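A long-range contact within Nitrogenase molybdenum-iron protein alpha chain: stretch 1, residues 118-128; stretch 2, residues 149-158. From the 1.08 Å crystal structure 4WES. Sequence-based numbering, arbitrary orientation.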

ATOM      1  N   GLY A 118       9.074  29.637  36.404  1.00 13.38           N
ATOM      2  CA  GLY A 118       9.836  28.466  36.887  1.00 13.28           C
ATOM      3  C   GLY A 118       9.160  27.173  36.532  1.00 12.20           C
ATOM      4  O   GLY A 118       7.929  27.114  36.450  1.00 12.51           O
ATOM      5  N   GLY A 119       9.963  26.136  36.324  1.00 11.44           N
ATOM      6  CA  GLY A 119       9.441  24.832  35.937  1.00 11.58           C
ATOM      7  C   GLY A 119       9.519  23.750  36.963  1.00 11.47           C
ATOM      8  O   GLY A 119       9.179  22.605  36.680  1.00 11.36           O
ATOM      9  N   VAL A 120       9.903  24.107  38.182  1.00 12.09           N
ATOM     10  CA  VAL A 120      10.148  23.077  39.189  1.00 12.27           C
ATOM     11  C   VAL A 120       8.903  22.379  39.688  1.00 12.54           C
ATOM     12  O   VAL A 120       8.945  21.188  39.984  1.00 12.72           O
ATOM     13  N   ASN A 121       7.770  23.065  39.730  1.00 12.38           N
ATOM     14  CA  ASN A 121       6.549  22.365  40.169  1.00 14.20           C
ATOM     15  C   ASN A 121       6.059  21.394  39.123  1.00 12.51           C
ATOM     16  O   ASN A 121       5.632  20.299  39.469  1.00 12.06           O
ATOM     17  N   LYS A 122       6.188  21.728  37.838  1.00 11.23           N
ATOM     18  CA  LYS A 122       5.791  20.797  36.818  1.00 10.99           C
ATOM     19  C   LYS A 122       6.713  19.585  36.809  1.00 10.96           C
ATOM     20  O   LYS A 122       6.287  18.453  36.612  1.00 10.68           O
ATOM     21  N   LEU A 123       8.008  19.831  37.022  1.00 10.66           N
ATOM     22  CA  LEU A 123       8.959  18.739  37.085  1.00 10.03           C
ATOM     23  C   LEU A 123       8.624  17.791  38.248  1.00  9.45           C
ATOM     24  O   LEU A 123       8.601  16.575  38.080  1.00 10.29           O
ATOM     25  N   LYS A 124       8.397  18.347  39.440  1.00 10.19           N
ATOM     26  CA  LYS A 124       7.993  17.508  40.579  1.00 10.43           C
ATOM     27  C   LYS A 124       6.772  16.681  40.217  1.00 10.27           C
ATOM     28  O   LYS A 124       6.728  15.467  40.455  1.00 10.24           O
ATOM     29  N   ASP A 125       5.755  17.330  39.667  1.00  9.89           N
ATOM     30  CA  ASP A 125       4.532  16.637  39.345  1.00 10.54           C
ATOM     31  C   ASP A 125       4.710  15.568  38.287  1.00 10.02           C
ATOM     32  O   ASP A 125       4.104  14.489  38.371  1.00 10.38           O
ATOM     33  N   ALA A 126       5.601  15.826  37.321  1.00  9.81           N
ATOM     34  CA  ALA A 126       5.903  14.833  36.296  1.00  9.27           C
ATOM     35  C   ALA A 126       6.637  13.636  36.856  1.00  9.14           C
ATOM     36  O   ALA A 126       6.392  12.492  36.461  1.00  9.42           O
ATOM     37  N   ILE A 127       7.576  13.877  37.774  1.00  9.10           N
ATOM     38  CA  ILE A 127       8.265  12.768  38.438  1.00  9.42           C
ATOM     39  C   ILE A 127       7.260  11.871  39.172  1.00  9.45           C
ATOM     40  O   ILE A 127       7.304  10.638  39.080  1.00  9.85           O
ATOM     41  N   HIS A 128       6.352  12.489  39.922  1.00  9.69           N
ATOM     42  CA  HIS A 128       5.341  11.704  40.631  1.00 10.19           C
ATOM     43  C   HIS A 128       4.399  10.975  39.676  1.00  9.63           C
ATOM     44  O   HIS A 128       4.076   9.818  39.941  1.00 10.39           O
ATOM     45  N   LEU A 149      19.022  28.667  33.272  1.00 13.87           N
ATOM     46  CA  LEU A 149      18.769  30.105  33.063  1.00 15.25           C
ATOM     47  C   LEU A 149      17.485  30.590  33.729  1.00 15.31           C
ATOM     48  O   LEU A 149      17.430  31.726  34.219  1.00 19.61           O
ATOM     49  N   ILE A 150      16.477  29.736  33.808  1.00 14.03           N
ATOM     50  CA  ILE A 150      15.204  30.111  34.429  1.00 14.35           C
ATOM     51  C   ILE A 150      15.207  29.862  35.930  1.00 17.51           C
ATOM     52  O   ILE A 150      14.233  30.191  36.614  1.00 20.38           O
ATOM     53  N   GLY A 151      16.296  29.316  36.446  1.00 16.25           N
ATOM     54  CA  GLY A 151      16.453  29.182  37.875  1.00 18.47           C
ATOM     55  C   GLY A 151      16.052  27.872  38.477  1.00 15.77           C
ATOM     56  O   GLY A 151      15.999  27.786  39.688  1.00 17.82           O
ATOM     57  N   ASP A 152      15.744  26.873  37.656  1.00 13.77           N
ATOM     58  CA  ASP A 152      15.269  25.599  38.157  1.00 12.99           C
ATOM     59  C   ASP A 152      16.429  24.780  38.719  1.00 14.18           C
ATOM     60  O   ASP A 152      17.363  24.471  38.029  1.00 19.55           O
ATOM     61  N   ASP A 153      16.318  24.360  39.977  1.00 12.91           N
ATOM     62  CA  ASP A 153      17.303  23.509  40.645  1.00 12.66           C
ATOM     63  C   ASP A 153      16.813  22.063  40.582  1.00 12.31           C
ATOM     64  O   ASP A 153      16.114  21.559  41.496  1.00 13.39           O
ATOM     65  N   ILE A 154      17.182  21.377  39.518  1.00 11.72           N
ATOM     66  CA  ILE A 154      16.679  20.031  39.312  1.00 11.41           C
ATOM     67  C   ILE A 154      17.294  19.041  40.287  1.00 11.39           C
ATOM     68  O   ILE A 154      16.697  18.005  40.606  1.00 11.68           O
ATOM     69  N   LEU A 155      18.493  19.336  40.778  1.00 11.74           N
ATOM     70  CA  LEU A 155      19.115  18.463  41.776  1.00 12.19           C
ATOM     71  C   LEU A 155      18.228  18.412  43.035  1.00 12.64           C
ATOM     72  O   LEU A 155      17.975  17.328  43.593  1.00 12.63           O
ATOM     73  N   ALA A 156      17.795  19.572  43.497  1.00 12.20           N
ATOM     74  CA  ALA A 156      16.957  19.653  44.682  1.00 12.82           C
ATOM     75  C   ALA A 156      15.577  19.034  44.464  1.00 12.55           C
ATOM     76  O   ALA A 156      15.058  18.315  45.336  1.00 13.44           O
ATOM     77  N   VAL A 157      14.974  19.283  43.296  1.00 12.22           N
ATOM     78  CA  VAL A 157      13.704  18.661  42.978  1.00 11.99           C
ATOM     79  C   VAL A 157      13.806  17.143  43.016  1.00 11.83           C
ATOM     80  O   VAL A 157      12.960  16.445  43.586  1.00 12.24           O
ATOM     81  N   ALA A 158      14.870  16.623  42.395  1.00 11.88           N
ATOM     82  CA  ALA A 158      15.086  15.166  42.361  1.00 11.86           C
ATOM     83  C   ALA A 158      15.252  14.591  43.751  1.00 12.30           C
ATOM     84  O   ALA A 158      14.676  13.534  44.066  1.00 12.71           O
TER

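This is a mainly apolar helix-to-helix contact, in which Val157 enters as a knob between residues of the first helix, closed at its N-terminal end by an aspartate that receives the backbone NH of a glycine. The two helices, 120-128 and 154-158, run in broadly the same direction, with an angle of 37° between their axes and a closest approach of 10.1 Å.

Val157 has the largest covered area of any residue in the contact. Its CA-to-CB bond points toward the first helix, and with chi1 in the t rotamer its two methyls reach different neighbours. CG2 lies 3.8 Å from CB of Val120, whereas CG1 lies 3.9 Å from CD2 of Leu123 and 4.0 Å from CD1 of Ile127. The hole is completed by Lys124, whose CB is 4.3 Å from Val157 CG1. A compact, branched side chain suits this position because it fills the hollow close to its own backbone.

The walls of the hole follow from helical spacing: Val120 (m), Leu123 (t, p) and Ile127 (m, t) recur every three or four residues, and all three point toward the second stretch. Leu123 also brings CD2 to 3.6 Å from CG2 of Ile154, so that this one methyl touches both Ile154 and Val157. Ile154 (p, t) starts out sideways and its end leads away, yet its CG2 branch still makes the contact. Lys124 likewise begins sideways, but its chain turns away, and its NZ forms a salt bridge with OD1 of Asp125 at 2.8 Å; the charge is thus kept out of the apolar seam.

At the other end, Asp152 (chi1 m) points toward the first stretch. Its OD1 accepts a nearly straight hydrogen bond from Gly119 N at 2.9 Å, and OD2 accepts a weak, more bent one from the same N at 3.1 Å. OD2 is also satisfied elsewhere in the structure. Glycine suits position 119, since an ideal CB there would lie only 2.7 Å from Asp152 OD2, a clash. Gly118 has positive phi, and a CB would be jammed against the preceding carbonyl oxygen. Val120 CG1 packs 3.6 Å from Asp152 CG, joining the polar end to the apolar seam, while Ile150 (p, t) brings CD1 to 4.1 Å from Gly119 N.

Asp153 (t) serves its own helix instead: at the N-cap, its OD1 accepts a hydrogen bond from Ala156 N at 3.1 Å.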

ATOM      1  CB  VAL A 120      10.954  23.624  40.390  1.00 13.53           C
ATOM      2  CG1 VAL A 120      12.377  23.979  39.970  1.00 15.60           C
ATOM      3  CG2 VAL A 120      10.253  24.800  41.064  1.00 15.62           C
ATOM      4  CB  ASN A 121       5.446  23.353  40.515  1.00 22.65           C
ATOM      5  CG  ASN A 121       5.702  24.031  41.819  1.00 55.96           C
ATOM      6  OD1 ASN A 121       5.327  25.184  42.007  1.00 79.53           O
ATOM      7  ND2 ASN A 121       6.360  23.316  42.733  1.00 87.82           N
ATOM      8  CB  LYS A 122       5.765  21.468  35.443  1.00 11.15           C
ATOM      9  CG  LYS A 122       5.092  20.629  34.362  1.00 11.65           C
ATOM     10  CD  LYS A 122       4.902  21.380  33.063  1.00 11.49           C
ATOM     11  CE  LYS A 122       3.953  20.666  32.130  1.00 11.85           C
ATOM     12  NZ  LYS A 122       3.911  21.360  30.810  1.00 12.38           N
ATOM     13  CB  LEU A 123      10.389  19.244  37.220  1.00 10.60           C
ATOM     14  CG  LEU A 123      11.458  18.202  37.370  1.00 10.48           C
ATOM     15  CD1 LEU A 123      11.458  17.222  36.208  1.00 11.47           C
ATOM     16  CD2 LEU A 123      12.798  18.875  37.540  1.00 12.61           C
ATOM     17  CB  LYS A 124       7.651  18.417  41.777  1.00 11.37           C
ATOM     18  CG  LYS A 124       6.912  17.704  42.897  1.00 13.08           C
ATOM     19  CD  LYS A 124       6.654  18.600  44.090  1.00 15.24           C
ATOM     20  CE  LYS A 124       5.785  19.778  43.784  1.00 24.45           C
ATOM     21  NZ  LYS A 124       4.345  19.435  43.583  1.00 31.09           N
ATOM     22  CB  ASP A 125       3.430  17.615  38.948  1.00 10.70           C
ATOM     23  CG  ASP A 125       2.954  18.510  40.084  1.00 12.39           C
ATOM     24  OD1 ASP A 125       3.234  18.232  41.264  1.00 13.10           O
ATOM     25  OD2 ASP A 125       2.245  19.519  39.757  1.00 13.73           O
ATOM     26  CB  ALA A 126       6.705  15.460  35.164  1.00  9.43           C
ATOM     27  CB  ILE A 127       9.349  13.267  39.400  1.00  9.71           C
ATOM     28  CG1 ILE A 127      10.496  13.958  38.647  1.00  9.86           C
ATOM     29  CG2 ILE A 127       9.894  12.134  40.274  1.00 10.74           C
ATOM     30  CD1 ILE A 127      11.358  14.822  39.545  1.00 10.06           C
ATOM     31  CB  HIS A 128       4.550  12.571  41.580  1.00 11.38           C
ATOM     32  CG  HIS A 128       5.312  12.925  42.821  1.00 13.19           C
ATOM     33  ND1 HIS A 128       5.219  12.188  43.977  1.00 14.43           N
ATOM     34  CD2 HIS A 128       6.203  13.921  43.078  1.00 15.92           C
ATOM     35  CE1 HIS A 128       6.012  12.723  44.887  1.00 15.22           C
ATOM     36  NE2 HIS A 128       6.618  13.781  44.376  1.00 15.55           N
ATOM     37  CB  LEU A 149      18.745  30.448  31.580  1.00 15.27           C
ATOM     38  CG  LEU A 149      20.128  30.340  30.947  1.00 18.34           C
ATOM     39  CD1 LEU A 149      19.994  30.173  29.452  1.00 20.72           C
ATOM     40  CD2 LEU A 149      20.961  31.585  31.265  1.00 20.48           C
ATOM     41  CB  ILE A 150      13.987  29.449  33.761  1.00 15.27           C
ATOM     42  CG1 ILE A 150      13.948  27.950  34.044  1.00 13.40           C
ATOM     43  CG2 ILE A 150      13.916  29.826  32.282  1.00 16.16           C
ATOM     44  CD1 ILE A 150      12.723  27.280  33.510  1.00 16.35           C
ATOM     45  CB  ASP A 152      14.605  24.789  37.041  1.00 12.92           C
ATOM     46  CG  ASP A 152      13.186  25.228  36.692  1.00 12.70           C
ATOM     47  OD1 ASP A 152      12.702  26.286  37.168  1.00 12.49           O
ATOM     48  OD2 ASP A 152      12.546  24.496  35.905  1.00 13.01           O
ATOM     49  CB  ASP A 153      17.559  23.969  42.066  1.00 15.00           C
ATOM     50  CG  ASP A 153      18.628  23.141  42.778  1.00 15.09           C
ATOM     51  OD1 ASP A 153      19.028  22.097  42.255  1.00 15.89           O
ATOM     52  OD2 ASP A 153      19.090  23.546  43.872  1.00 19.71           O
ATOM     53  CB  ILE A 154      16.826  19.547  37.854  1.00 11.30           C
ATOM     54  CG1 ILE A 154      18.298  19.442  37.421  1.00 11.90           C
ATOM     55  CG2 ILE A 154      16.023  20.442  36.931  1.00 11.84           C
ATOM     56  CD1 ILE A 154      18.517  18.674  36.115  1.00 13.35           C
ATOM     57  CB  LEU A 155      20.526  18.960  42.142  1.00 13.44           C
ATOM     58  CG  LEU A 155      21.428  18.107  43.003  1.00 16.65           C
ATOM     59  CD1 LEU A 155      21.967  16.918  42.271  1.00 22.17           C
ATOM     60  CD2 LEU A 155      22.609  18.914  43.521  1.00 29.38           C
ATOM     61  CB  ALA A 156      16.864  21.090  45.130  1.00 16.22           C
ATOM     62  CB  VAL A 157      13.136  19.126  41.623  1.00 12.37           C
ATOM     63  CG1 VAL A 157      11.874  18.377  41.278  1.00 14.07           C
ATOM     64  CG2 VAL A 157      12.876  20.611  41.653  1.00 13.12           C
ATOM     65  CB  ALA A 158      16.295  14.870  41.498  1.00 11.84           C
TER